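Local atomic coordinates of putative oxidoreductase molybdopterin-binding subunit (Sulfolobus tokodaii, PDB entry 4ZOH), a protein that probably serves as the molybdopterin cytosine dinucleotide-binding, substrate-oxidising subunit of an aldehyde oxidase/xanthine dehydrogenase-type molybdenum hydroxylase. Residues Asp110-Leu115 and Lys259-Val264; Ile161-Glu166 and Thr634-Tyr639. One frame throughout, in Å; residues are numbered along the deposited sequence.

Interaction 1: residues Asp110-Leu115 and Lys259-Val264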
ATOM      1  N   ASP A 110      20.599  28.148  29.756  1.00 33.10           N
ATOM      2  CA  ASP A 110      21.594  27.486  30.578  1.00 26.22           C
ATOM      3  C   ASP A 110      20.941  26.829  31.772  1.00 24.44           C
ATOM      4  O   ASP A 110      20.302  27.540  32.548  1.00 27.45           O
ATOM      5  CB  ASP A 110      22.607  28.575  30.927  1.00 26.13           C
ATOM      6  CG  ASP A 110      23.658  28.117  31.955  1.00 27.82           C
ATOM      7  OD1 ASP A 110      23.576  27.040  32.595  1.00 25.66           O
ATOM      8  OD2 ASP A 110      24.574  28.925  32.157  1.00 31.40           O
ATOM      9  N   PRO A 111      21.087  25.479  31.953  1.00 24.69           N
ATOM     10  CA  PRO A 111      20.355  24.784  33.018  1.00 24.66           C
ATOM     11  C   PRO A 111      20.763  25.181  34.449  1.00 32.45           C
ATOM     12  O   PRO A 111      19.986  24.962  35.425  1.00 27.23           O
ATOM     13  CB  PRO A 111      20.674  23.292  32.769  1.00 24.44           C
ATOM     14  CG  PRO A 111      21.966  23.290  32.015  1.00 25.13           C
ATOM     15  CD  PRO A 111      21.867  24.501  31.126  1.00 25.48           C
ATOM     16  N   GLU A 112      21.985  25.719  34.553  1.00 33.77           N
ATOM     17  CA  GLU A 112      22.516  26.282  35.774  1.00 36.56           C
ATOM     18  C   GLU A 112      21.842  27.566  36.192  1.00 34.42           C
ATOM     19  O   GLU A 112      21.559  27.706  37.367  1.00 37.54           O
ATOM     20  CB  GLU A 112      24.001  26.539  35.626  1.00 40.12           C
ATOM     21  CG  GLU A 112      24.807  25.452  36.288  1.00 50.68           C
ATOM     22  CD  GLU A 112      26.246  25.869  36.449  1.00 59.84           C
ATOM     23  OE1 GLU A 112      26.691  26.007  37.600  1.00 58.45           O
ATOM     24  OE2 GLU A 112      26.893  26.124  35.406  1.00 50.77           O
ATOM     25  N   LYS A 113      21.625  28.491  35.256  1.00 35.12           N
ATOM     26  CA  LYS A 113      20.695  29.609  35.442  1.00 35.58           C
ATOM     27  C   LYS A 113      19.299  29.104  35.760  1.00 36.92           C
ATOM     28  O   LYS A 113      18.696  29.557  36.717  1.00 36.27           O
ATOM     29  CB  LYS A 113      20.599  30.466  34.191  1.00 37.52           C
ATOM     30  CG  LYS A 113      21.520  31.656  34.106  1.00 47.12           C
ATOM     31  CD  LYS A 113      22.951  31.236  33.831  1.00 54.88           C
ATOM     32  CE  LYS A 113      23.929  32.419  33.775  1.00 63.26           C
ATOM     33  NZ  LYS A 113      24.038  33.051  32.411  1.00 66.93           N
ATOM     34  N   ALA A 114      18.815  28.107  35.007  1.00 35.85           N
ATOM     35  CA  ALA A 114      17.399  27.744  35.013  1.00 28.88           C
ATOM     36  C   ALA A 114      16.986  27.212  36.360  1.00 31.12           C
ATOM     37  O   ALA A 114      15.819  27.419  36.819  1.00 31.43           O
ATOM     38  CB  ALA A 114      17.082  26.692  33.924  1.00 26.91           C
ATOM     39  N   LEU A 115      17.888  26.463  36.971  1.00 28.62           N
ATOM     40  CA  LEU A 115      17.595  25.851  38.269  1.00 32.38           C
ATOM     41  C   LEU A 115      17.413  26.904  39.421  1.00 32.09           C
ATOM     42  O   LEU A 115      16.920  26.543  40.470  1.00 32.91           O
ATOM     43  CB  LEU A 115      18.607  24.759  38.670  1.00 30.76           C
ATOM     44  CG  LEU A 115      20.080  25.021  39.009  1.00 36.11           C
ATOM     45  CD1 LEU A 115      20.297  25.374  40.495  1.00 35.93           C
ATOM     46  CD2 LEU A 115      20.908  23.783  38.697  1.00 32.56           C
ATOM     47  N   LYS A 259      26.728  18.158  32.682  1.00 30.40           N
ATOM     48  CA  LYS A 259      27.893  18.839  33.281  1.00 31.28           C
ATOM     49  C   LYS A 259      28.203  18.216  34.640  1.00 32.79           C
ATOM     50  O   LYS A 259      27.278  18.068  35.489  1.00 29.14           O
ATOM     51  CB  LYS A 259      27.534  20.319  33.505  1.00 33.25           C
ATOM     52  CG  LYS A 259      28.728  21.263  33.655  1.00 38.41           C
ATOM     53  CD  LYS A 259      28.328  22.668  34.094  1.00 39.13           C
ATOM     54  CE  LYS A 259      28.442  23.598  32.938  1.00 42.28           C
ATOM     55  NZ  LYS A 259      28.449  24.962  33.500  1.00 48.95           N
ATOM     56  N   LEU A 260      29.466  17.847  34.880  1.00 26.41           N
ATOM     57  CA  LEU A 260      29.871  17.402  36.237  1.00 30.12           C
ATOM     58  C   LEU A 260      30.871  18.365  36.871  1.00 31.81           C
ATOM     59  O   LEU A 260      31.964  18.587  36.302  1.00 29.96           O
ATOM     60  CB  LEU A 260      30.430  15.980  36.246  1.00 29.99           C
ATOM     61  CG  LEU A 260      30.723  15.445  37.626  1.00 29.98           C
ATOM     62  CD1 LEU A 260      29.429  15.142  38.371  1.00 28.41           C
ATOM     63  CD2 LEU A 260      31.538  14.162  37.478  1.00 30.04           C
ATOM     64  N   LYS A 261      30.460  18.988  38.000  1.00 33.19           N
ATOM     65  CA  LYS A 261      31.361  19.748  38.918  1.00 32.76           C
ATOM     66  C   LYS A 261      31.839  18.662  39.849  1.00 31.53           C
ATOM     67  O   LYS A 261      31.013  18.041  40.562  1.00 29.43           O
ATOM     68  CB  LYS A 261      30.614  20.806  39.739  1.00 33.95           C
ATOM     69  CG  LYS A 261      29.575  21.661  38.986  1.00 47.69           C
ATOM     70  CD  LYS A 261      30.158  22.935  38.365  1.00 54.30           C
ATOM     71  CE  LYS A 261      29.105  23.948  37.919  1.00 59.54           C
ATOM     72  NZ  LYS A 261      28.458  24.613  39.093  1.00 60.59           N
ATOM     73  N   PHE A 262      33.142  18.351  39.809  1.00 30.52           N
ATOM     74  CA  PHE A 262      33.626  17.159  40.568  1.00 29.73           C
ATOM     75  C   PHE A 262      34.759  17.541  41.513  1.00 25.70           C
ATOM     76  O   PHE A 262      35.441  18.531  41.309  1.00 26.27           O
ATOM     77  CB  PHE A 262      34.034  15.972  39.639  1.00 32.58           C
ATOM     78  CG  PHE A 262      35.406  16.132  39.001  1.00 33.90           C
ATOM     79  CD1 PHE A 262      36.583  15.774  39.702  1.00 33.98           C
ATOM     80  CD2 PHE A 262      35.532  16.678  37.735  1.00 35.61           C
ATOM     81  CE1 PHE A 262      37.841  15.984  39.144  1.00 33.31           C
ATOM     82  CE2 PHE A 262      36.778  16.855  37.156  1.00 36.55           C
ATOM     83  CZ  PHE A 262      37.936  16.492  37.858  1.00 37.17           C
ATOM     84  N   GLU A 263      34.989  16.718  42.522  1.00 28.25           N
ATOM     85  CA  GLU A 263      36.205  16.822  43.264  1.00 26.27           C
ATOM     86  C   GLU A 263      36.576  15.403  43.541  1.00 26.90           C
ATOM     87  O   GLU A 263      35.740  14.619  43.983  1.00 26.63           O
ATOM     88  CB  GLU A 263      36.007  17.657  44.561  1.00 34.83           C
ATOM     89  CG  GLU A 263      36.953  17.314  45.723  1.00 40.60           C
ATOM     90  CD  GLU A 263      36.849  18.268  46.924  1.00 53.11           C
ATOM     91  OE1 GLU A 263      37.922  18.675  47.477  1.00 53.38           O
ATOM     92  OE2 GLU A 263      35.708  18.629  47.309  1.00 50.71           O
ATOM     93  N   VAL A 264      37.848  15.047  43.296  1.00 27.71           N
ATOM     94  CA  VAL A 264      38.193  13.632  43.498  1.00 28.52           C
ATOM     95  C   VAL A 264      39.222  13.570  44.628  1.00 29.57           C
ATOM     96  O   VAL A 264      40.128  14.414  44.724  1.00 27.24           O
ATOM     97  CB  VAL A 264      38.638  12.924  42.142  1.00 23.91           C
ATOM     98  CG1 VAL A 264      39.826  13.620  41.511  1.00 21.25           C
ATOM     99  CG2 VAL A 264      38.924  11.453  42.302  1.00 21.99           C
TER
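E112 reaches across from the helix 111-114 to K259 and K261, and its carboxylate is shared between the two lysines, one oxygen to each. The two salt bridges carry the contact. E112 OE2 takes K259 NZ at 2.7 Å and E112 OE1 takes K261 NZ at the same distance, so neither oxygen has to serve both ammonium groups. Both donors stand well out of the carboxylate plane, the one on OE1 by 44°. Having a partner on each oxygen should limit how freely the carboxylate swings, and the two nearby positive charges probably stabilise its ionised form.

The lysines arrive differently. K259, with CG anti to its backbone N (chi1 -160°), crosses the glutamate at about a right angle and bends at chi3 to bring NZ in. K261 comes from the opposite direction to E112, its chain bent at chi2 and chi4; its CE also lies close, 3.2 Å from E112 OE1. The two can share one anion because alternate residues of a strand present their side chains on the same face.

A local hydrogen bond caps the helix. D110 is the N-cap: its OD1 accepts from E112 N at 2.8 Å, with an N-H...O angle of 140°, tying down the first turn from which the glutamate projects.

In the fold, strand 254-266 lies between strands 149-161 and 272-282 in a five-stranded mixed sheet. T154 of the first neighbour touches both lysines, while I280 of the second touches P111 and E112. L260 and F262 point to the other face, where helix 336-353 packs, so the short helix 111-114 is held at the surface on the face away from that long one.

Interaction 2: residues Ile161-Glu166 and Thr634-Tyr639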
ATOM      1  N   ILE A 161      23.205  15.513  18.398  1.00 21.44           N
ATOM      2  CA  ILE A 161      21.969  15.183  17.738  1.00 19.73           C
ATOM      3  C   ILE A 161      22.104  13.846  16.992  1.00 21.06           C
ATOM      4  O   ILE A 161      23.006  13.697  16.160  1.00 21.71           O
ATOM      5  CB  ILE A 161      21.607  16.307  16.768  1.00 19.31           C
ATOM      6  CG1 ILE A 161      21.465  17.638  17.556  1.00 18.10           C
ATOM      7  CG2 ILE A 161      20.289  15.987  16.029  1.00 15.64           C
ATOM      8  CD1 ILE A 161      21.465  18.874  16.633  1.00 14.73           C
ATOM      9  N   ALA A 162      21.221  12.899  17.315  1.00 19.40           N
ATOM     10  CA  ALA A 162      21.210  11.559  16.789  1.00 17.36           C
ATOM     11  C   ALA A 162      21.451  11.481  15.269  1.00 19.77           C
ATOM     12  O   ALA A 162      22.309  10.707  14.829  1.00 21.03           O
ATOM     13  CB  ALA A 162      19.952  10.847  17.212  1.00 17.17           C
ATOM     14  N   SER A 163      20.786  12.363  14.503  1.00 17.95           N
ATOM     15  CA  SER A 163      20.982  12.491  13.061  1.00 20.01           C
ATOM     16  C   SER A 163      20.937  11.134  12.284  1.00 21.12           C
ATOM     17  O   SER A 163      21.802  10.919  11.440  1.00 20.18           O
ATOM     18  CB  SER A 163      22.307  13.215  12.758  1.00 19.62           C
ATOM     19  OG  SER A 163      22.517  14.310  13.600  1.00 19.92           O
ATOM     20  N   PRO A 164      19.938  10.224  12.566  1.00 22.37           N
ATOM     21  CA  PRO A 164      19.815   9.035  11.702  1.00 20.12           C
ATOM     22  C   PRO A 164      19.616   9.507  10.269  1.00 21.02           C
ATOM     23  O   PRO A 164      19.054  10.598  10.046  1.00 22.48           O
ATOM     24  CB  PRO A 164      18.531   8.361  12.188  1.00 20.63           C
ATOM     25  CG  PRO A 164      17.709   9.462  12.812  1.00 19.88           C
ATOM     26  CD  PRO A 164      18.722  10.430  13.382  1.00 20.57           C
ATOM     27  N   LEU A 165      20.078   8.719   9.290  1.00 20.38           N
ATOM     28  CA  LEU A 165      19.991   9.211   7.883  1.00 21.33           C
ATOM     29  C   LEU A 165      18.549   9.272   7.369  1.00 19.03           C
ATOM     30  O   LEU A 165      18.261  10.049   6.456  1.00 19.19           O
ATOM     31  CB  LEU A 165      20.761   8.254   6.968  1.00 21.24           C
ATOM     32  CG  LEU A 165      21.870   8.770   6.076  1.00 25.24           C
ATOM     33  CD1 LEU A 165      21.679   7.764   4.957  1.00 31.00           C
ATOM     34  CD2 LEU A 165      21.801  10.170   5.467  1.00 24.52           C
ATOM     35  N   GLU A 166      17.681   8.410   7.866  1.00 16.73           N
ATOM     36  CA  GLU A 166      16.234   8.622   7.673  1.00 17.41           C
ATOM     37  C   GLU A 166      15.664   9.363   8.906  1.00 17.77           C
ATOM     38  O   GLU A 166      15.768   8.880  10.077  1.00 17.34           O
ATOM     39  CB  GLU A 166      15.424   7.295   7.489  1.00 17.17           C
ATOM     40  CG  GLU A 166      13.947   7.538   7.104  1.00 16.24           C
ATOM     41  CD  GLU A 166      12.980   6.484   7.620  1.00 19.07           C
ATOM     42  OE1 GLU A 166      11.816   6.436   7.141  1.00 20.21           O
ATOM     43  OE2 GLU A 166      13.326   5.663   8.516  1.00 17.33           O
ATOM     44  N   THR A 634      22.063  23.345  11.843  1.00 24.66           N
ATOM     45  CA  THR A 634      20.787  22.752  11.482  1.00 25.37           C
ATOM     46  C   THR A 634      20.811  21.971  10.128  1.00 24.74           C
ATOM     47  O   THR A 634      19.757  21.741   9.530  1.00 24.38           O
ATOM     48  CB  THR A 634      19.672  23.839  11.470  1.00 22.16           C
ATOM     49  OG1 THR A 634      19.933  24.730  10.401  1.00 22.97           O
ATOM     50  CG2 THR A 634      19.638  24.634  12.759  1.00 22.87           C
ATOM     51  N   ASN A 635      21.993  21.551   9.682  1.00 26.99           N
ATOM     52  CA  ASN A 635      22.145  20.780   8.439  1.00 27.67           C
ATOM     53  C   ASN A 635      23.415  19.984   8.489  1.00 28.42           C
ATOM     54  O   ASN A 635      24.211  20.167   9.397  1.00 27.98           O
ATOM     55  CB  ASN A 635      22.149  21.692   7.239  1.00 25.91           C
ATOM     56  CG  ASN A 635      23.192  22.732   7.370  1.00 29.31           C
ATOM     57  OD1 ASN A 635      24.388  22.425   7.387  1.00 27.27           O
ATOM     58  ND2 ASN A 635      22.754  23.975   7.554  1.00 27.77           N
ATOM     59  N   PHE A 636      23.572  19.030   7.564  1.00 27.96           N
ATOM     60  CA  PHE A 636      24.749  18.154   7.566  1.00 25.52           C
ATOM     61  C   PHE A 636      26.057  18.841   7.191  1.00 27.70           C
ATOM     62  O   PHE A 636      27.107  18.251   7.392  1.00 31.84           O
ATOM     63  CB  PHE A 636      24.551  16.888   6.736  1.00 21.28           C
ATOM     64  CG  PHE A 636      23.747  15.850   7.417  1.00 20.62           C
ATOM     65  CD1 PHE A 636      24.111  15.382   8.672  1.00 20.10           C
ATOM     66  CD2 PHE A 636      22.579  15.347   6.800  1.00 19.48           C
ATOM     67  CE1 PHE A 636      23.354  14.388   9.301  1.00 19.94           C
ATOM     68  CE2 PHE A 636      21.844  14.342   7.410  1.00 20.27           C
ATOM     69  CZ  PHE A 636      22.225  13.844   8.665  1.00 18.90           C
ATOM     70  N   GLN A 637      25.998  20.080   6.713  1.00 29.64           N
ATOM     71  CA  GLN A 637      27.225  20.902   6.569  1.00 36.87           C
ATOM     72  C   GLN A 637      27.606  21.400   7.940  1.00 37.12           C
ATOM     73  O   GLN A 637      28.693  21.086   8.351  1.00 36.46           O
ATOM     74  CB  GLN A 637      27.042  22.035   5.544  1.00 38.36           C
ATOM     75  CG  GLN A 637      28.083  23.142   5.552  1.00 45.05           C
ATOM     76  CD  GLN A 637      27.581  24.358   4.781  1.00 45.59           C
ATOM     77  OE1 GLN A 637      27.712  24.444   3.571  1.00 45.12           O
ATOM     78  NE2 GLN A 637      26.975  25.298   5.489  1.00 44.99           N
ATOM     79  N   ASP A 638      26.699  22.083   8.680  1.00 32.23           N
ATOM     80  CA  ASP A 638      27.062  22.686   9.989  1.00 28.78           C
ATOM     81  C   ASP A 638      27.015  21.735  11.200  1.00 29.44           C
ATOM     82  O   ASP A 638      27.567  22.036  12.251  1.00 27.59           O
ATOM     83  CB  ASP A 638      26.224  23.942  10.322  1.00 28.13           C
ATOM     84  CG  ASP A 638      26.111  24.890   9.176  1.00 30.96           C
ATOM     85  OD1 ASP A 638      27.088  25.072   8.425  1.00 36.44           O
ATOM     86  OD2 ASP A 638      25.017  25.462   9.002  1.00 32.04           O
ATOM     87  N   TYR A 639      26.307  20.610  11.088  1.00 27.91           N
ATOM     88  CA  TYR A 639      26.375  19.559  12.108  1.00 25.31           C
ATOM     89  C   TYR A 639      27.190  18.400  11.520  1.00 26.30           C
ATOM     90  O   TYR A 639      26.658  17.584  10.784  1.00 28.81           O
ATOM     91  CB  TYR A 639      24.996  19.088  12.582  1.00 21.80           C
ATOM     92  CG  TYR A 639      25.138  18.192  13.784  1.00 22.68           C
ATOM     93  CD1 TYR A 639      25.278  18.730  15.053  1.00 21.79           C
ATOM     94  CD2 TYR A 639      25.167  16.814  13.638  1.00 20.40           C
ATOM     95  CE1 TYR A 639      25.434  17.895  16.168  1.00 21.45           C
ATOM     96  CE2 TYR A 639      25.339  15.989  14.720  1.00 23.61           C
ATOM     97  CZ  TYR A 639      25.499  16.552  15.992  1.00 22.16           C
ATOM     98  OH  TYR A 639      25.663  15.693  17.042  1.00 21.53           O
TER
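Y639 meets I161 and S163 with its ring and hydroxyl. The torsion at its first bond, chi1 -170°, sets CG anti to the backbone N and carries the ring from CB toward the 161-166 loop. Past CG the ring divides. On one side of the ring Y639 CD1 meets I161 CD1, the end of the isoleucine, at 4.1 Å, and CE1 touches that same methyl. On the other side CD2 and CE2 lie next to the serine hydroxyl, with S163 OG 3.5 Å from Y639 CE2 in an oblique approach. I161 CB sits over one face in a CH-pi contact, 4.3 Å from the ring centroid and displaced toward the rim, near CZ. At the tip, Y639 OH accepts from I161 N at 2.8 Å, an almost straight bond with an N-H...O angle of 172°; the hydroxyl has a weak further bond to E621.

The serine's own hydroxyl is turned back to its loop, S163 OG donating to I161 O at 2.7 Å from well above the carbonyl plane. The residues before Y639 form an Asx motif: N635 OD1 accepts from D638 N at 2.7 Å, and N635 ND2 returns a bond to the D638 carboxylate. With the backbone bond from Y639 N to N635 O, this fastens the turn that sends F636 and Y639 to the other loop. The two loops belong to separate molybdopterin-binding regions of the chain, joined here near the cofactors.

F636 is the second aromatic of the turn. S163 CB lies at the edge of its ring, 3.8 Å from F636 CE1, while F249 of helix 245-251 packs edge-to-face with the same ring. Beyond the serine, L165 touches the iron-sulfur cluster, and I161 O and A162 O each accept a hydrogen bond from a basic side chain of another protein chain.

How the interactions relate
The two contacts are separate, with centres 27 Å apart and nearest atoms about 15 Å, but they draw on one five-stranded sheet. Interaction 1 sits on the face of strand 254-266; interaction 2 begins at the end of the adjoining strand, 149-161, and continues into the loop after it. Their chemistry follows depth. At the surface, contact is purely ionic, one carboxylate among partly exposed lysines, and attaches a short helix to a sheet. In the core all four touching residues are buried, and aromatic packing combines with an uncharged hydrogen bond to join two loops close to the cofactors and other protein chains, whereas no other chain touches interaction 1.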